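Local coordinates for uncharacterized protein (Nostoc punctiforme, PDB 2R3S), which is probably an O-methyltransferase that uses S-adenosylmethionine as methyl donor, working as a dimer, although its substrate is unknown, at residues A[98-103]-A[142-147]; A[103-108]-A[132-137]; A[138-143]-A[174-179]; A[244-249]-A[295-300]. All coordinates share one frame; numbering follows the deposited sequence.

Contact 1 of 4, residues A[98-103]-A[142-147]; sequences IEFLLS and KAMSPM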
loop_
_atom_site.group_PDB
_atom_site.type_symbol
_atom_site.label_atom_id
_atom_site.label_comp_id
_atom_site.label_asym_id
_atom_site.label_seq_id
_atom_site.Cartn_x
_atom_site.Cartn_y
_atom_site.Cartn_z
ATOM N N ILE A 98 2.699 -13.920 -3.827
ATOM C CA ILE A 98 2.659 -12.664 -4.597
ATOM C C ILE A 98 2.387 -12.903 -6.093
ATOM O O ILE A 98 1.970 -11.990 -6.801
ATOM C CB ILE A 98 3.963 -11.785 -4.452
ATOM C CG1 ILE A 98 5.198 -12.488 -5.053
ATOM C CG2 ILE A 98 4.203 -11.369 -2.998
ATOM C CD1 ILE A 98 6.437 -11.498 -5.284
ATOM N N GLU A 99 2.622 -14.113 -6.584
ATOM C CA GLU A 99 2.314 -14.411 -7.989
ATOM C C GLU A 99 0.839 -14.264 -8.340
ATOM O O GLU A 99 0.489 -13.940 -9.481
ATOM C CB GLU A 99 2.827 -15.795 -8.362
ATOM C CG GLU A 99 4.363 -15.818 -8.533
ATOM C CD GLU A 99 4.922 -17.237 -8.747
ATOM O OE1 GLU A 99 4.118 -18.177 -9.019
ATOM O OE2 GLU A 99 6.170 -17.406 -8.623
ATOM N N PHE A 100 -0.017 -14.508 -7.353
ATOM C CA PHE A 100 -1.430 -14.173 -7.429
ATOM C C PHE A 100 -1.700 -12.778 -6.855
ATOM O O PHE A 100 -2.264 -11.927 -7.556
ATOM C CB PHE A 100 -2.286 -15.226 -6.701
ATOM C CG PHE A 100 -3.727 -14.829 -6.585
ATOM C CD1 PHE A 100 -4.586 -14.962 -7.667
ATOM C CD2 PHE A 100 -4.213 -14.285 -5.428
ATOM C CE1 PHE A 100 -5.898 -14.553 -7.583
ATOM C CE2 PHE A 100 -5.523 -13.861 -5.339
ATOM C CZ PHE A 100 -6.370 -13.998 -6.422
ATOM N N LEU A 101 -1.279 -12.534 -5.598
ATOM C CA LEU A 101 -1.725 -11.352 -4.857
ATOM C C LEU A 101 -1.273 -10.039 -5.486
ATOM O O LEU A 101 -1.977 -9.039 -5.396
ATOM C CB LEU A 101 -1.307 -11.423 -3.390
ATOM C CG LEU A 101 -1.973 -12.502 -2.538
ATOM C CD1 LEU A 101 -1.248 -12.546 -1.213
ATOM C CD2 LEU A 101 -3.476 -12.211 -2.349
ATOM N N LEU A 102 -0.120 -10.069 -6.157
ATOM C CA LEU A 102 0.403 -8.922 -6.876
ATOM C C LEU A 102 0.373 -9.152 -8.388
ATOM O O LEU A 102 1.061 -8.476 -9.114
ATOM C CB LEU A 102 1.843 -8.565 -6.400
ATOM C CG LEU A 102 1.950 -8.138 -4.925
ATOM C CD1 LEU A 102 3.310 -7.592 -4.600
ATOM C CD2 LEU A 102 0.860 -7.129 -4.523
ATOM N N SER A 103 -0.459 -10.069 -8.860
ATOM C CA SER A 103 -0.737 -10.180 -10.289
ATOM C C SER A 103 -1.444 -8.939 -10.767
ATOM O O SER A 103 -2.372 -8.459 -10.116
ATOM C CB SER A 103 -1.653 -11.361 -10.610
ATOM O OG SER A 103 -2.008 -11.324 -11.988
ATOM N N LYS A 142 -1.977 -22.340 -8.288
ATOM C CA LYS A 142 -0.565 -22.656 -8.114
ATOM C C LYS A 142 0.041 -21.941 -6.910
ATOM O O LYS A 142 0.843 -22.522 -6.184
ATOM C CB LYS A 142 0.250 -22.291 -9.371
ATOM C CG LYS A 142 -0.121 -23.051 -10.648
ATOM C CD LYS A 142 0.892 -22.753 -11.769
ATOM C CE LYS A 142 0.442 -23.201 -13.154
ATOM N NZ LYS A 142 -0.013 -24.614 -13.179
ATOM N N ALA A 143 -0.314 -20.679 -6.717
ATOM C CA ALA A 143 0.422 -19.804 -5.795
ATOM C C ALA A 143 -0.140 -19.809 -4.373
ATOM O O ALA A 143 0.581 -19.535 -3.421
ATOM C CB ALA A 143 0.445 -18.362 -6.340
HETATM N N MSE A 144 -1.432 -20.082 -4.230
HETATM C CA MSE A 144 -2.117 -19.874 -2.955
HETATM C C MSE A 144 -2.371 -21.184 -2.198
HETATM O O MSE A 144 -2.832 -21.153 -1.062
HETATM C CB MSE A 144 -3.432 -19.136 -3.181
HETATM C CG MSE A 144 -3.271 -17.813 -3.828
HETATM SE SE MSE A 144 -2.453 -16.503 -2.637
HETATM C CE MSE A 144 -3.994 -16.231 -1.456
ATOM N N SER A 145 -2.048 -22.321 -2.805
ATOM C CA SER A 145 -2.301 -23.615 -2.182
ATOM C C SER A 145 -1.567 -23.889 -0.848
ATOM O O SER A 145 -2.120 -24.573 0.003
ATOM C CB SER A 145 -2.053 -24.742 -3.178
ATOM O OG SER A 145 -0.686 -24.866 -3.485
ATOM N N PRO A 146 -0.328 -23.378 -0.662
ATOM C CA PRO A 146 0.362 -23.544 0.635
ATOM C C PRO A 146 -0.427 -23.112 1.879
ATOM O O PRO A 146 -0.466 -23.849 2.857
ATOM C CB PRO A 146 1.639 -22.701 0.464
ATOM C CG PRO A 146 1.892 -22.744 -1.029
ATOM C CD PRO A 146 0.530 -22.672 -1.635
HETATM N N MSE A 147 -1.091 -21.968 1.810
HETATM C CA MSE A 147 -1.917 -21.497 2.908
HETATM C C MSE A 147 -3.248 -22.211 3.031
HETATM O O MSE A 147 -3.955 -21.993 4.022
HETATM C CB MSE A 147 -2.192 -20.001 2.777
HETATM C CG MSE A 147 -0.932 -19.171 2.864
HETATM SE SE MSE A 147 -0.173 -19.011 1.081
HETATM C CE MSE A 147 -1.616 -17.797 0.439
#
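M144, a selenomethionine next to A143 of helix 136-143, reaches F100 and L101 on the short helix 98-101, a worked example of how a flexible chain fits itself to an uneven partner. Its CB only carries the chain forward. CG then settles beside F100, 4.0 Å from CB and again 4.0 Å from CD2 of that residue. The bend at chi2 (-71°) places SE and that at chi3 (-73°) places CE. SE comes to rest against two atoms, F100 CD2 and L101 CG, each 4.0 Å away, and the terminal CE reaches L101 CD2 at 4.2 Å. The side chain crosses both F100 and L101 at about a right angle. The preceding residue, A143, offers a small methyl: its CB lies 4.0 Å from E99 CB and equally near F100 N, which lets the backbones approach closely. L101 also packs on F11 of the second subunit, and the F100 ring meets F140 edge-to-face. With SE oblique to the F100 ring, the arrangement is a Met-aromatic contact set in an apolar helix-helix junction near the dimer interface.

Contact 2 of 4, residues A[103-108]-A[132-137]; sequences SPMITN and PEHPVW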
loop_
_atom_site.group_PDB
_atom_site.type_symbol
_atom_site.label_atom_id
_atom_site.label_comp_id
_atom_site.label_asym_id
_atom_site.label_seq_id
_atom_site.Cartn_x
_atom_site.Cartn_y
_atom_site.Cartn_z
ATOM N N SER A 103 -0.459 -10.069 -8.860
ATOM C CA SER A 103 -0.737 -10.180 -10.289
ATOM C C SER A 103 -1.444 -8.939 -10.767
ATOM O O SER A 103 -2.372 -8.459 -10.116
ATOM C CB SER A 103 -1.653 -11.361 -10.610
ATOM O OG SER A 103 -2.008 -11.324 -11.988
ATOM N N PRO A 104 -1.023 -8.399 -11.914
ATOM C CA PRO A 104 -1.743 -7.223 -12.414
ATOM C C PRO A 104 -3.208 -7.522 -12.663
ATOM O O PRO A 104 -4.026 -6.628 -12.632
ATOM C CB PRO A 104 -1.015 -6.852 -13.701
ATOM C CG PRO A 104 -0.041 -7.955 -13.990
ATOM C CD PRO A 104 0.134 -8.777 -12.745
HETATM N N MSE A 105 -3.537 -8.790 -12.854
HETATM C CA MSE A 105 -4.906 -9.237 -13.048
HETATM C C MSE A 105 -5.748 -8.980 -11.792
HETATM O O MSE A 105 -6.958 -8.856 -11.860
HETATM C CB MSE A 105 -4.904 -10.728 -13.423
HETATM C CG MSE A 105 -4.036 -11.038 -14.661
HETATM SE SE MSE A 105 -4.049 -12.881 -15.296
HETATM C CE MSE A 105 -2.465 -13.574 -14.368
ATOM N N ILE A 106 -5.087 -8.896 -10.643
ATOM C CA ILE A 106 -5.734 -8.514 -9.376
ATOM C C ILE A 106 -5.519 -7.021 -9.069
ATOM O O ILE A 106 -6.478 -6.307 -8.819
ATOM C CB ILE A 106 -5.229 -9.392 -8.212
ATOM C CG1 ILE A 106 -5.670 -10.844 -8.429
ATOM C CG2 ILE A 106 -5.769 -8.883 -6.878
ATOM C CD1 ILE A 106 -7.239 -10.986 -8.601
ATOM N N THR A 107 -4.269 -6.550 -9.113
ATOM C CA THR A 107 -3.933 -5.178 -8.694
ATOM C C THR A 107 -4.509 -4.071 -9.599
ATOM O O THR A 107 -4.744 -2.961 -9.127
ATOM C CB THR A 107 -2.388 -4.946 -8.556
ATOM O OG1 THR A 107 -1.782 -4.996 -9.845
ATOM C CG2 THR A 107 -1.709 -5.974 -7.624
ATOM N N ASN A 108 -4.730 -4.368 -10.881
ATOM C CA ASN A 108 -5.373 -3.434 -11.805
ATOM C C ASN A 108 -6.763 -2.969 -11.378
ATOM O O ASN A 108 -7.106 -1.847 -11.668
ATOM C CB ASN A 108 -5.514 -4.011 -13.205
ATOM C CG ASN A 108 -4.228 -3.996 -13.983
ATOM O OD1 ASN A 108 -3.210 -3.430 -13.563
ATOM N ND2 ASN A 108 -4.266 -4.643 -15.147
ATOM N N PRO A 132 -15.036 -16.101 -18.288
ATOM C CA PRO A 132 -14.746 -17.527 -18.456
ATOM C C PRO A 132 -13.266 -17.858 -18.612
ATOM O O PRO A 132 -12.546 -17.201 -19.381
ATOM C CB PRO A 132 -15.503 -17.877 -19.730
ATOM C CG PRO A 132 -16.662 -16.975 -19.693
ATOM C CD PRO A 132 -16.122 -15.678 -19.195
ATOM N N GLU A 133 -12.837 -18.853 -17.843
ATOM C CA GLU A 133 -11.474 -19.351 -17.858
ATOM C C GLU A 133 -10.398 -18.272 -17.662
ATOM O O GLU A 133 -9.319 -18.338 -18.273
ATOM C CB GLU A 133 -11.245 -20.129 -19.146
ATOM C CG GLU A 133 -12.316 -21.194 -19.368
ATOM C CD GLU A 133 -12.055 -22.049 -20.601
ATOM O OE1 GLU A 133 -12.140 -21.491 -21.717
ATOM O OE2 GLU A 133 -11.778 -23.265 -20.447
ATOM N N HIS A 134 -10.675 -17.290 -16.802
ATOM C CA HIS A 134 -9.719 -16.224 -16.556
ATOM C C HIS A 134 -8.454 -16.870 -15.978
ATOM O O HIS A 134 -8.548 -17.725 -15.077
ATOM C CB HIS A 134 -10.295 -15.188 -15.589
ATOM C CG HIS A 134 -9.554 -13.883 -15.587
ATOM N ND1 HIS A 134 -8.229 -13.780 -15.221
ATOM C CD2 HIS A 134 -9.953 -12.630 -15.908
ATOM C CE1 HIS A 134 -7.844 -12.521 -15.322
ATOM N NE2 HIS A 134 -8.869 -11.803 -15.747
ATOM N N PRO A 135 -7.268 -16.525 -16.530
ATOM C CA PRO A 135 -6.030 -17.194 -16.103
ATOM C C PRO A 135 -5.548 -16.859 -14.687
ATOM O O PRO A 135 -4.670 -17.538 -14.168
ATOM C CB PRO A 135 -5.012 -16.732 -17.146
ATOM C CG PRO A 135 -5.521 -15.410 -17.602
ATOM C CD PRO A 135 -7.016 -15.549 -17.612
ATOM N N VAL A 136 -6.113 -15.828 -14.064
ATOM C CA VAL A 136 -5.757 -15.484 -12.696
ATOM C C VAL A 136 -6.062 -16.651 -11.725
ATOM O O VAL A 136 -5.441 -16.745 -10.676
ATOM C CB VAL A 136 -6.382 -14.128 -12.244
ATOM C CG1 VAL A 136 -7.869 -14.271 -11.824
ATOM C CG2 VAL A 136 -5.523 -13.493 -11.155
ATOM N N TRP A 137 -6.954 -17.555 -12.116
ATOM C CA TRP A 137 -7.351 -18.683 -11.266
ATOM C C TRP A 137 -6.398 -19.853 -11.367
ATOM O O TRP A 137 -6.285 -20.631 -10.415
ATOM C CB TRP A 137 -8.832 -19.056 -11.487
ATOM C CG TRP A 137 -9.688 -17.848 -11.214
ATOM C CD1 TRP A 137 -10.523 -17.216 -12.098
ATOM C CD2 TRP A 137 -9.738 -17.066 -9.994
ATOM N NE1 TRP A 137 -11.077 -16.104 -11.514
ATOM C CE2 TRP A 137 -10.607 -15.979 -10.233
ATOM C CE3 TRP A 137 -9.137 -17.185 -8.728
ATOM C CZ2 TRP A 137 -10.890 -15.018 -9.257
ATOM C CZ3 TRP A 137 -9.418 -16.219 -7.757
ATOM C CH2 TRP A 137 -10.276 -15.155 -8.030
#
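V136 presents its CG2 methyl as a knob to M105 and I106, neighbours on helix 104-107. The methyl sits 3.6 Å from M105 CB and 3.8 Å from I106 CG1, with I106 CD1 a little farther off, so that one branch of the valine fills the shallow hollow between two adjoining side chains. The other branch, CG1, turns to its own helix and rests over one face of the W137 ring, toward the rim. A second fit uses M105, a selenomethionine. In the modelled conformer, one of two, SE lies against both the H134 ring and the P135 pyrrolidine, 3.8 Å from H134 CE1 at the edge of the imidazole and 3.7 Å from P135 CG. Both segments carry a capping bond: S103 is an N-cap whose OG accepts from M105 N, and H134, ahead of the turn into helix 136-143, accepts at ND1 from V136 N in the ring plane at 3.2 Å and 167°. That bond fixes the rotation of the imidazole and turns CE1 toward M105, at the selenium in this conformer. An alanine in place of H134 would probably leave V136 N without this acceptor and M105 CB without H134 CE1, 3.9 Å away. F100 packs against both V136 and I106, while I106 also touches Y17 of the second subunit. I106 and V136 themselves cross at about a right angle.

Contact 3 of 4, residues A[138-143]-A[174-179]; sequences VQFAKA and ASHGLF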
loop_
_atom_site.group_PDB
_atom_site.type_symbol
_atom_site.label_atom_id
_atom_site.label_comp_id
_atom_site.label_asym_id
_atom_site.label_seq_id
_atom_site.Cartn_x
_atom_site.Cartn_y
_atom_site.Cartn_z
ATOM N N VAL A 138 -5.636 -19.925 -12.465
ATOM C CA VAL A 138 -4.491 -20.831 -12.538
ATOM C C VAL A 138 -3.400 -20.322 -11.604
ATOM O O VAL A 138 -2.831 -21.111 -10.853
ATOM C CB VAL A 138 -3.990 -21.017 -13.991
ATOM C CG1 VAL A 138 -2.768 -21.995 -14.078
ATOM C CG2 VAL A 138 -5.135 -21.496 -14.860
ATOM N N GLN A 139 -3.133 -19.015 -11.626
ATOM C CA GLN A 139 -2.172 -18.434 -10.691
ATOM C C GLN A 139 -2.612 -18.629 -9.244
ATOM O O GLN A 139 -1.788 -18.993 -8.405
ATOM C CB GLN A 139 -1.904 -16.947 -10.970
ATOM C CG GLN A 139 -0.996 -16.693 -12.156
ATOM C CD GLN A 139 0.276 -17.519 -12.098
ATOM O OE1 GLN A 139 1.078 -17.374 -11.176
ATOM N NE2 GLN A 139 0.440 -18.425 -13.069
ATOM N N PHE A 140 -3.901 -18.420 -8.948
ATOM C CA PHE A 140 -4.379 -18.670 -7.598
ATOM C C PHE A 140 -4.091 -20.114 -7.209
ATOM O O PHE A 140 -3.523 -20.368 -6.151
ATOM C CB PHE A 140 -5.866 -18.390 -7.447
ATOM C CG PHE A 140 -6.356 -18.517 -6.022
ATOM C CD1 PHE A 140 -6.639 -19.756 -5.478
ATOM C CD2 PHE A 140 -6.498 -17.404 -5.229
ATOM C CE1 PHE A 140 -7.063 -19.883 -4.172
ATOM C CE2 PHE A 140 -6.922 -17.510 -3.914
ATOM C CZ PHE A 140 -7.219 -18.752 -3.388
ATOM N N ALA A 141 -4.505 -21.055 -8.062
ATOM C CA ALA A 141 -4.362 -22.471 -7.766
ATOM C C ALA A 141 -2.903 -22.898 -7.521
ATOM O O ALA A 141 -2.625 -23.749 -6.666
ATOM C CB ALA A 141 -4.995 -23.333 -8.878
ATOM N N LYS A 142 -1.977 -22.340 -8.288
ATOM C CA LYS A 142 -0.565 -22.656 -8.114
ATOM C C LYS A 142 0.041 -21.941 -6.910
ATOM O O LYS A 142 0.843 -22.522 -6.184
ATOM C CB LYS A 142 0.250 -22.291 -9.371
ATOM C CG LYS A 142 -0.121 -23.051 -10.648
ATOM C CD LYS A 142 0.892 -22.753 -11.769
ATOM C CE LYS A 142 0.442 -23.201 -13.154
ATOM N NZ LYS A 142 -0.013 -24.614 -13.179
ATOM N N ALA A 143 -0.314 -20.679 -6.717
ATOM C CA ALA A 143 0.422 -19.804 -5.795
ATOM C C ALA A 143 -0.140 -19.809 -4.373
ATOM O O ALA A 143 0.581 -19.535 -3.421
ATOM C CB ALA A 143 0.445 -18.362 -6.340
ATOM N N ALA A 174 -12.996 -26.020 -7.331
ATOM C CA ALA A 174 -11.954 -26.828 -6.733
ATOM C C ALA A 174 -10.565 -26.142 -6.703
ATOM O O ALA A 174 -9.786 -26.363 -5.783
ATOM C CB ALA A 174 -11.900 -28.169 -7.460
ATOM N N SER A 175 -10.264 -25.292 -7.682
ATOM C CA SER A 175 -9.008 -24.542 -7.671
ATOM C C SER A 175 -7.825 -25.515 -7.576
ATOM O O SER A 175 -7.723 -26.428 -8.389
ATOM C CB SER A 175 -9.048 -23.473 -6.554
ATOM O OG SER A 175 -7.830 -22.777 -6.438
ATOM N N HIS A 176 -6.924 -25.308 -6.618
ATOM C CA HIS A 176 -5.850 -26.259 -6.278
ATOM C C HIS A 176 -6.307 -27.674 -5.912
ATOM O O HIS A 176 -5.483 -28.606 -5.830
ATOM C CB HIS A 176 -5.034 -25.700 -5.107
ATOM C CG HIS A 176 -5.883 -25.080 -4.049
ATOM N ND1 HIS A 176 -6.558 -25.830 -3.113
ATOM C CD2 HIS A 176 -6.235 -23.793 -3.826
ATOM C CE1 HIS A 176 -7.280 -25.033 -2.349
ATOM N NE2 HIS A 176 -7.113 -23.792 -2.771
ATOM N N GLY A 177 -7.594 -27.825 -5.620
ATOM C CA GLY A 177 -8.184 -29.106 -5.247
ATOM C C GLY A 177 -7.955 -29.628 -3.841
ATOM O O GLY A 177 -8.416 -30.713 -3.504
ATOM N N LEU A 178 -7.291 -28.862 -2.986
ATOM C CA LEU A 178 -6.868 -29.401 -1.684
ATOM C C LEU A 178 -8.044 -29.730 -0.735
ATOM O O LEU A 178 -7.916 -30.615 0.112
ATOM C CB LEU A 178 -5.862 -28.473 -0.972
ATOM C CG LEU A 178 -4.505 -28.218 -1.651
ATOM C CD1 LEU A 178 -3.547 -27.491 -0.714
ATOM C CD2 LEU A 178 -3.874 -29.509 -2.169
ATOM N N PHE A 179 -9.165 -29.027 -0.848
ATOM C CA PHE A 179 -10.314 -29.322 0.047
ATOM C C PHE A 179 -10.894 -30.714 -0.197
ATOM O O PHE A 179 -10.938 -31.536 0.720
ATOM C CB PHE A 179 -11.368 -28.210 -0.000
ATOM C CG PHE A 179 -10.871 -26.915 0.604
ATOM C CD1 PHE A 179 -10.947 -26.704 1.982
ATOM C CD2 PHE A 179 -10.261 -25.947 -0.180
ATOM C CE1 PHE A 179 -10.457 -25.536 2.563
ATOM C CE2 PHE A 179 -9.768 -24.766 0.394
ATOM C CZ PHE A 179 -9.865 -24.564 1.759
#
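The rings of F140 and H176 meet rim to rim, with F140 CE1 4.0 Å from H176 CD2 and each atom near the plane of the other ring. S175 OG lies at the same edge of the phenyl, 3.4 Å from F140 CD1. Over one face of the imidazole, offset toward its rim, stands A174 O, while L178 CA and F179 CE2 lie in plane at the edge. F140 owes its reach to CG standing anti to the backbone N (chi1 -175°). The segment 174-179 follows strand 168-172 and leads into helix 178-186, and probably corresponds to the glycine-rich loop that binds S-adenosylmethionine in Rossmann-like methyltransferases. S175 N bonds D196 at the end of strand 191-196; an ethanediol, probably from the crystallisation liquor, lies by the S175 side chain, consistent with a pocket. A type II' turn from A174 to G177 shapes the loop, and G177, at the N-cap, has a positive phi that favours glycine. H176 ND1 accepts from L178 N at 3.1 Å and 163°, pinning the ring at the helix start. An alanine in place of H176 would probably leave L178 N without this partner and F140 CE1 without its imidazole neighbour. Helix 136-143 comes close because A141 is small: its CB touches H176 N at 3.6 Å, and A141 O meets H176 CB at 3.5 Å.

Contact 4 of 4, residues A[244-249]-A[295-300]; sequences HFDVAT and TPNGDA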
loop_
_atom_site.group_PDB
_atom_site.type_symbol
_atom_site.label_atom_id
_atom_site.label_comp_id
_atom_site.label_asym_id
_atom_site.label_seq_id
_atom_site.Cartn_x
_atom_site.Cartn_y
_atom_site.Cartn_z
ATOM N N HIS A 244 -17.786 -14.065 -4.843
ATOM C CA HIS A 244 -17.709 -13.443 -6.188
ATOM C C HIS A 244 -19.036 -13.005 -6.815
ATOM O O HIS A 244 -19.048 -12.204 -7.743
ATOM C CB HIS A 244 -17.054 -14.427 -7.155
ATOM C CG HIS A 244 -15.646 -14.766 -6.795
ATOM N ND1 HIS A 244 -15.282 -16.007 -6.328
ATOM C CD2 HIS A 244 -14.516 -14.012 -6.797
ATOM C CE1 HIS A 244 -13.982 -16.008 -6.073
ATOM N NE2 HIS A 244 -13.497 -14.808 -6.342
ATOM N N PHE A 245 -20.159 -13.523 -6.329
ATOM C CA PHE A 245 -21.429 -13.348 -7.051
ATOM C C PHE A 245 -22.460 -12.582 -6.235
ATOM O O PHE A 245 -22.373 -12.580 -5.015
ATOM C CB PHE A 245 -21.947 -14.737 -7.429
ATOM C CG PHE A 245 -20.894 -15.605 -8.071
ATOM C CD1 PHE A 245 -20.505 -15.394 -9.379
ATOM C CD2 PHE A 245 -20.269 -16.603 -7.352
ATOM C CE1 PHE A 245 -19.524 -16.198 -9.969
ATOM C CE2 PHE A 245 -19.290 -17.384 -7.915
ATOM C CZ PHE A 245 -18.916 -17.187 -9.232
ATOM N N ASP A 246 -23.423 -11.927 -6.895
ATOM C CA ASP A 246 -24.588 -11.384 -6.169
ATOM C C ASP A 246 -25.400 -12.493 -5.509
ATOM O O ASP A 246 -25.187 -13.683 -5.755
ATOM C CB ASP A 246 -25.474 -10.421 -7.006
ATOM C CG ASP A 246 -26.029 -11.045 -8.281
ATOM O OD1 ASP A 246 -26.419 -12.221 -8.273
ATOM O OD2 ASP A 246 -26.076 -10.331 -9.294
ATOM N N VAL A 247 -26.304 -12.077 -4.627
ATOM C CA VAL A 247 -27.140 -12.984 -3.840
ATOM C C VAL A 247 -28.058 -13.918 -4.674
ATOM O O VAL A 247 -28.270 -15.081 -4.308
ATOM C CB VAL A 247 -28.010 -12.163 -2.833
ATOM C CG1 VAL A 247 -29.114 -13.039 -2.228
ATOM C CG2 VAL A 247 -27.124 -11.548 -1.736
ATOM N N ALA A 248 -28.626 -13.380 -5.755
ATOM C CA ALA A 248 -29.521 -14.122 -6.634
ATOM C C ALA A 248 -28.736 -15.269 -7.299
ATOM O O ALA A 248 -29.169 -16.427 -7.313
ATOM C CB ALA A 248 -30.083 -13.184 -7.675
ATOM N N THR A 249 -27.553 -14.932 -7.801
ATOM C CA THR A 249 -26.641 -15.909 -8.396
ATOM C C THR A 249 -26.190 -16.963 -7.423
ATOM O O THR A 249 -26.145 -18.132 -7.793
ATOM C CB THR A 249 -25.445 -15.209 -9.006
ATOM O OG1 THR A 249 -25.934 -14.216 -9.910
ATOM C CG2 THR A 249 -24.504 -16.201 -9.735
ATOM N N THR A 295 -14.736 -7.821 -9.023
ATOM C CA THR A 295 -15.932 -8.537 -9.441
ATOM C C THR A 295 -17.069 -7.501 -9.626
ATOM O O THR A 295 -17.000 -6.382 -9.064
ATOM C CB THR A 295 -16.382 -9.613 -8.429
ATOM O OG1 THR A 295 -16.975 -8.993 -7.286
ATOM C CG2 THR A 295 -15.235 -10.530 -7.976
ATOM N N PRO A 296 -18.077 -7.816 -10.479
ATOM C CA PRO A 296 -19.202 -6.878 -10.662
ATOM C C PRO A 296 -20.163 -6.711 -9.477
ATOM O O PRO A 296 -20.638 -5.616 -9.281
ATOM C CB PRO A 296 -19.945 -7.437 -11.911
ATOM C CG PRO A 296 -18.919 -8.360 -12.586
ATOM C CD PRO A 296 -18.166 -8.957 -11.410
ATOM N N ASN A 297 -20.477 -7.781 -8.754
ATOM C CA ASN A 297 -21.467 -7.817 -7.685
ATOM C C ASN A 297 -21.030 -8.680 -6.490
ATOM O O ASN A 297 -21.879 -9.086 -5.698
ATOM C CB ASN A 297 -22.809 -8.418 -8.183
ATOM C CG ASN A 297 -23.162 -8.052 -9.627
ATOM O OD1 ASN A 297 -23.391 -6.880 -9.953
ATOM N ND2 ASN A 297 -23.254 -9.077 -10.495
ATOM N N GLY A 298 -19.754 -9.045 -6.394
ATOM C CA GLY A 298 -19.300 -9.904 -5.295
ATOM C C GLY A 298 -19.252 -9.115 -3.976
ATOM O O GLY A 298 -19.305 -7.895 -3.991
ATOM N N ASP A 299 -19.128 -9.813 -2.851
ATOM C CA ASP A 299 -19.130 -9.185 -1.519
ATOM C C ASP A 299 -18.572 -10.177 -0.525
ATOM O O ASP A 299 -18.556 -11.382 -0.792
ATOM C CB ASP A 299 -20.571 -8.823 -1.129
ATOM C CG ASP A 299 -20.681 -7.654 -0.129
ATOM O OD1 ASP A 299 -19.688 -7.198 0.479
ATOM O OD2 ASP A 299 -21.821 -7.201 0.025
ATOM N N ALA A 300 -18.112 -9.682 0.623
ATOM C CA ALA A 300 -17.792 -10.549 1.753
ATOM C C ALA A 300 -19.072 -10.596 2.589
ATOM O O ALA A 300 -19.414 -9.640 3.291
ATOM C CB ALA A 300 -16.614 -10.010 2.559
HETATM O O HOH W 1 -20.149 -10.608 -9.358
HETATM O O HOH W 2 -23.079 -12.342 -9.840
#
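H244 and D246 belong to the turn between strand 233-239 and helix 247-260, a part of the Rossmann-like fold that borders the active site in related O-methyltransferases, and meet T295, N297 and G298 after helix 282-294. An ethanediol beside the H244 side chain, probably from the crystallisation liquor, is consistent with a pocket here. The H244 ring turns its edge to T295, CD2 lying 3.7 Å from CG2, while its ND1 bonds F241 O. H244 O rests 3.4 Å from G298 CA. A CB on G298 would clash with that oxygen and with T295 OG1, which leaves little room for a side chain. T295 OG1 accepts from G298 N at 2.9 Å, closing an ST motif, and also bonds M291 O. One water joins H244 O to N297 N, accepting from the latter at 2.9 Å. In its modelled conformer, one of two, N297 lies side by side with D246, CB to CB 3.5 Å, amide and carboxylate planes 24° apart. The carboxylate bonds within its own segment: as N-cap, D246 OD1 accepts from T249 N at 3.0 Å and from T249 OG1 at 2.6 Å. G298 O also bonds R54 of the second subunit and D299 forms a salt bridge with its R57. Polar contact across the two segments therefore passes largely through water, while each segment secures its own turn by direct bonds.

In the fold
Contacts 1, 2 and 3 all draw on helix 136-143, applied successively to helix 98-101, helix 104-107 and the loop before helix 178-186; contact 4 uses other elements, its centre about 22 Å from that of contact 1, and meets contact 2 through W137 and H244. Contact 1 is buried, whereas the other three are only partly so. F100 ties the first two together and reaches contact 3 through F140, so apolar packing runs through them continuously. Chemistry follows place: selenomethionines and methyls fill the helix junctions, ring edges and turn geometry shape contact 3, and bridging waters distinguish contact 4. The second subunit adds apolar packing at contacts 1 and 2, a salt bridge at contact 4.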